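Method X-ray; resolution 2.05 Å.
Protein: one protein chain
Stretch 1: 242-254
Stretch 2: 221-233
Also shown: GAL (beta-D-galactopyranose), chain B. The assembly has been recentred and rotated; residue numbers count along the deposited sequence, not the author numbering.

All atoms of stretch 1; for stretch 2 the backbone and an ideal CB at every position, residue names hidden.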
# COMPACT_ATOMS: atom_id res chain seq x y z
N SER A 242 -13.53 17.47 2.30
CA SER A 242 -13.33 18.92 2.29
C SER A 242 -13.14 19.47 0.89
O SER A 242 -12.93 20.67 0.71
CB SER A 242 -12.11 19.28 3.14
OG SER A 242 -10.92 18.77 2.58
N GLY A 243 -13.20 18.60 -0.11
CA GLY A 243 -13.05 19.04 -1.49
C GLY A 243 -11.62 19.29 -1.94
O GLY A 243 -11.40 19.74 -3.07
N GLU A 244 -10.64 19.00 -1.10
CA GLU A 244 -9.27 19.26 -1.51
C GLU A 244 -8.62 18.12 -2.29
O GLU A 244 -7.71 18.35 -3.10
CB GLU A 244 -8.45 19.66 -0.29
CG GLU A 244 -8.94 21.00 0.24
CD GLU A 244 -8.16 21.50 1.42
OE1 GLU A 244 -6.93 21.33 1.44
OE2 GLU A 244 -8.78 22.09 2.34
N LEU A 245 -9.10 16.90 -2.04
CA LEU A 245 -8.61 15.71 -2.73
C LEU A 245 -9.84 15.23 -3.49
O LEU A 245 -10.90 15.07 -2.89
CB LEU A 245 -8.16 14.66 -1.72
CG LEU A 245 -7.44 13.43 -2.26
CD1 LEU A 245 -6.04 13.83 -2.74
CD2 LEU A 245 -7.33 12.38 -1.19
N VAL A 246 -9.72 15.02 -4.80
CA VAL A 246 -10.90 14.57 -5.54
C VAL A 246 -11.13 13.07 -5.53
O VAL A 246 -12.25 12.62 -5.79
CB VAL A 246 -10.87 15.08 -7.00
CG1 VAL A 246 -10.81 16.59 -7.01
CG2 VAL A 246 -9.70 14.50 -7.74
N ALA A 247 -10.10 12.29 -5.22
CA ALA A 247 -10.25 10.84 -5.18
C ALA A 247 -9.07 10.12 -4.57
O ALA A 247 -7.96 10.65 -4.51
CB ALA A 247 -10.50 10.31 -6.59
N SER A 248 -9.33 8.90 -4.11
CA SER A 248 -8.31 8.04 -3.53
C SER A 248 -8.79 6.59 -3.70
O SER A 248 -9.86 6.35 -4.27
CB SER A 248 -8.12 8.37 -2.05
OG SER A 248 -7.09 7.58 -1.48
N VAL A 249 -8.00 5.64 -3.22
CA VAL A 249 -8.39 4.24 -3.31
C VAL A 249 -8.07 3.59 -1.97
O VAL A 249 -6.95 3.67 -1.48
CB VAL A 249 -7.65 3.53 -4.46
CG1 VAL A 249 -8.14 2.09 -4.58
CG2 VAL A 249 -7.88 4.28 -5.78
N ASP A 250 -9.08 2.96 -1.37
CA ASP A 250 -8.90 2.33 -0.07
C ASP A 250 -8.47 0.87 -0.17
O ASP A 250 -9.22 0.01 -0.66
CB ASP A 250 -10.20 2.45 0.72
CG ASP A 250 -10.00 2.20 2.20
OD1 ASP A 250 -8.84 2.03 2.63
OD2 ASP A 250 -11.01 2.18 2.93
N TRP A 251 -7.24 0.60 0.29
CA TRP A 251 -6.65 -0.74 0.29
C TRP A 251 -7.01 -1.41 1.60
O TRP A 251 -6.85 -2.62 1.76
CB TRP A 251 -5.13 -0.68 0.21
CG TRP A 251 -4.52 0.25 -0.82
CD1 TRP A 251 -3.56 1.19 -0.59
CD2 TRP A 251 -4.74 0.24 -2.24
NE1 TRP A 251 -3.16 1.76 -1.77
CE2 TRP A 251 -3.86 1.19 -2.80
CE3 TRP A 251 -5.58 -0.49 -3.09
CZ2 TRP A 251 -3.80 1.45 -4.18
CZ3 TRP A 251 -5.52 -0.24 -4.47
CH2 TRP A 251 -4.64 0.72 -5.00
N ASP A 252 -7.46 -0.61 2.55
CA ASP A 252 -7.82 -1.10 3.87
C ASP A 252 -6.57 -1.68 4.54
O ASP A 252 -6.44 -2.89 4.72
CB ASP A 252 -8.90 -2.16 3.77
CG ASP A 252 -9.69 -2.30 5.04
OD1 ASP A 252 -9.18 -1.86 6.10
OD2 ASP A 252 -10.81 -2.85 4.98
N PRO A 253 -5.62 -0.81 4.89
CA PRO A 253 -4.37 -1.23 5.54
C PRO A 253 -4.66 -1.97 6.84
O PRO A 253 -3.99 -2.95 7.15
CB PRO A 253 -3.62 0.09 5.74
CG PRO A 253 -4.70 1.14 5.70
CD PRO A 253 -5.61 0.64 4.62
N PHE A 254 -5.65 -1.51 7.58
CA PHE A 254 -6.02 -2.19 8.82
C PHE A 254 -6.24 -3.67 8.52
O PHE A 254 -5.60 -4.53 9.10
CB PHE A 254 -7.31 -1.60 9.38
CG PHE A 254 -7.77 -2.24 10.65
CD1 PHE A 254 -7.37 -1.75 11.88
CD2 PHE A 254 -8.62 -3.35 10.61
CE1 PHE A 254 -7.80 -2.34 13.07
CE2 PHE A 254 -9.06 -3.95 11.79
CZ PHE A 254 -8.65 -3.45 13.03
N UNK A 221 -4.13 27.91 -2.96
CA UNK A 221 -4.75 27.23 -4.09
C UNK A 221 -5.35 25.89 -3.68
O UNK A 221 -5.92 25.18 -4.50
CB UNK A 221 -3.73 27.02 -5.21
N UNK A 222 -5.24 25.56 -2.39
CA UNK A 222 -5.79 24.29 -1.91
C UNK A 222 -7.29 24.26 -2.20
O UNK A 222 -8.04 25.12 -1.75
CB UNK A 222 -5.52 24.10 -0.42
N UNK A 223 -7.73 23.27 -2.97
CA UNK A 223 -9.15 23.19 -3.29
C UNK A 223 -9.48 23.79 -4.65
O UNK A 223 -10.58 23.60 -5.15
CB UNK A 223 -9.97 23.90 -2.21
N UNK A 224 -8.53 24.52 -5.23
CA UNK A 224 -8.73 25.14 -6.55
C UNK A 224 -8.04 24.30 -7.62
O UNK A 224 -8.36 24.38 -8.80
CB UNK A 224 -8.19 26.57 -6.57
N UNK A 225 -7.08 23.50 -7.19
CA UNK A 225 -6.37 22.61 -8.09
C UNK A 225 -6.69 21.20 -7.60
O UNK A 225 -6.36 20.84 -6.46
CB UNK A 225 -4.87 22.89 -8.12
N UNK A 226 -7.37 20.39 -8.44
CA UNK A 226 -7.73 19.01 -8.08
C UNK A 226 -6.53 18.10 -7.90
O UNK A 226 -5.57 18.13 -8.68
CB UNK A 226 -8.65 18.42 -9.15
N UNK A 227 -6.58 17.28 -6.86
CA UNK A 227 -5.49 16.36 -6.55
C UNK A 227 -6.05 15.00 -6.23
O UNK A 227 -7.17 14.89 -5.71
CB UNK A 227 -4.64 16.88 -5.38
N UNK A 228 -5.30 13.95 -6.55
CA UNK A 228 -5.72 12.59 -6.25
C UNK A 228 -4.60 11.81 -5.55
O UNK A 228 -3.43 12.14 -5.68
CB UNK A 228 -6.14 11.87 -7.53
N UNK A 229 -4.99 10.79 -4.80
CA UNK A 229 -4.03 9.98 -4.08
C UNK A 229 -4.42 8.52 -4.11
O UNK A 229 -5.14 8.09 -5.02
CB UNK A 229 -3.90 10.46 -2.63
N UNK A 230 -3.95 7.75 -3.14
CA UNK A 230 -4.26 6.33 -3.06
C UNK A 230 -3.87 5.81 -1.69
O UNK A 230 -2.78 6.10 -1.21
CB UNK A 230 -3.54 5.55 -4.16
N UNK A 231 -4.77 5.05 -1.07
CA UNK A 231 -4.57 4.46 0.25
C UNK A 231 -5.88 4.52 1.03
O UNK A 231 -6.23 3.57 1.71
CB UNK A 231 -3.45 5.18 1.01
N UNK A 232 -6.59 5.63 0.91
CA UNK A 232 -7.85 5.78 1.61
C UNK A 232 -7.65 5.96 3.11
O UNK A 232 -8.50 5.56 3.89
CB UNK A 232 -8.74 4.57 1.34
N UNK A 233 -6.54 6.57 3.50
CA UNK A 233 -6.24 6.80 4.91
C UNK A 233 -7.17 7.88 5.45
O UNK A 233 -7.63 8.74 4.71
CB UNK A 233 -4.78 7.20 5.10
C1 GAL B . 3.41 2.98 1.15
C2 GAL B . 2.22 3.44 0.28
C3 GAL B . 1.40 2.19 -0.14
C4 GAL B . 2.33 1.24 -0.93
C5 GAL B . 3.50 0.87 0.02
C6 GAL B . 4.44 -0.06 -0.73
O1 GAL B . 4.18 4.13 1.53
O2 GAL B . 1.38 4.31 1.03
O3 GAL B . 0.31 2.58 -0.97
O4 GAL B . 2.83 1.94 -2.07
O5 GAL B . 4.26 2.06 0.40
O6 GAL B . 5.50 -0.40 0.15

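Positions 221, 224 and 225 give little to reason from: no ideal CB there has an atom of stretch 1 within 5.5 Å, so many side chains would suit. They hold Leu221, Gln224 and Ile225.

At position 222 the ideal CB lies 3.6 Å from Glu244 OE1. A small residue fits, and so might a donor reaching the carboxylate. The residue is Ala222, whose CB packs 3.7 Å from Glu244 OE1.

Position 223 has phi 97° and psi -12°; a CB would be jammed against the carbonyl O of the residue before. Glycine is called for, and Gly223 is found. The O of a water accepts from Gly223 N (2.7 Å) and donates to Ile225 O (2.9 Å) and Glu244 O (2.8 Å).

Position 226, with phi -65° and psi 137°, admits proline, and its ideal CB is 3.5 Å from Val246 CG1, favouring an apolar residue. Pro226 CB meets Val246 CG1 at 3.7 Å.

At position 227 extended angles (-135°/148°) and an ideal CB 4.3 Å from Leu245 CD1 suit valine, isoleucine or leucine. Val227 places CG1 4.1 Å from Leu245 CD1, while its backbone O accepts from Val246 N at 2.7 Å.

Position 228 is also extended; its ideal CB stands 4.4 Å from Val246 CG2, so a valine or threonine would serve. Thr228 turns CG2 to Val246 CG2, at 3.2 Å.

Position 229 has an ideal CB with 4.0 Å to Leu245 CD1 and 4.5 Å to Ser248 OG, leaving a small residue plausible without proving glycine. Gly229 N donates to Ala247 O at 3.0 Å (165°).

The ideal CB at 230 is 4.1 Å from Trp251 CZ2, inviting a long apolar chain. Selenomethionine Met230 places CG 3.7 Å from Val249 CG2 and SE 3.9 Å from Trp251 CZ2, oblique to the indole.

At position 231 CA-to-CB points away, yet Trp251 NE1 offers a donor and the galactose hydroxyls lie beyond. An acceptor such as aspartate or asparagine would suit. Asp231 OD1 takes a weak hydrogen bond from Trp251 NE1 (2.9 Å, 117°) and an ordinary one from GAL O3 (2.7 Å); Asp231 OD2 accepts from GAL O2 (2.7 Å).

Position 232 combines positive phi (72°) with an ideal CB only 2.6 Å from Asp250 CB, a clash. Glycine alone is comfortable; Gly232 N donates to Ser248 OG at 3.1 Å.

The CB at 233 points away from stretch 1, with none of its atoms within 5.5 Å, so stretch 1 sets no preference. The residue is Thr233, at the N-cap position of a helix, where its side chain caps a backbone N just past the stretch.

Stretch 2 (221-233) LAGQIPVTGMDGT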
# COMPACT_ATOMS: atom_id res chain seq x y z
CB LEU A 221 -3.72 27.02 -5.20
CG LEU A 221 -3.28 28.32 -5.87
CD1 LEU A 221 -2.09 28.08 -6.78
CD2 LEU A 221 -4.45 28.90 -6.64
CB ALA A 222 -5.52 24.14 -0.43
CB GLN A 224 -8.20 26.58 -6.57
CG GLN A 224 -9.12 27.60 -5.89
CD GLN A 224 -8.60 29.02 -6.00
OE1 GLN A 224 -8.30 29.50 -7.08
NE2 GLN A 224 -8.50 29.70 -4.86
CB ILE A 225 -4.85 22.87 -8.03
CG1 ILE A 225 -4.55 24.28 -8.56
CG2 ILE A 225 -4.11 21.84 -8.88
CD1 ILE A 225 -3.11 24.70 -8.38
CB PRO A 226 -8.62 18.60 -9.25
CG PRO A 226 -8.03 19.32 -10.39
CD PRO A 226 -7.81 20.70 -9.81
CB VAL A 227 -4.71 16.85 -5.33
CG1 VAL A 227 -3.47 15.98 -5.13
CG2 VAL A 227 -4.34 18.31 -5.50
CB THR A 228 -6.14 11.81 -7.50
OG1 THR A 228 -5.03 11.71 -8.40
CG2 THR A 228 -7.31 12.48 -8.18
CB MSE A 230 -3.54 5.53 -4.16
CG MSE A 230 -4.36 5.37 -5.44
SE MSE A 230 -3.62 4.33 -6.74
CE MSE A 230 -2.85 5.56 -7.74
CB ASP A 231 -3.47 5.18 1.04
CG ASP A 231 -2.06 4.69 0.69
OD1 ASP A 231 -1.95 3.66 -0.01
OD2 ASP A 231 -1.07 5.32 1.12
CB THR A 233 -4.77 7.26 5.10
OG1 THR A 233 -4.59 8.55 4.50
CG2 THR A 233 -3.82 6.28 4.43
O HOH W 1 -6.68 20.85 -3.62
O HOH W 2 -9.43 3.65 5.68
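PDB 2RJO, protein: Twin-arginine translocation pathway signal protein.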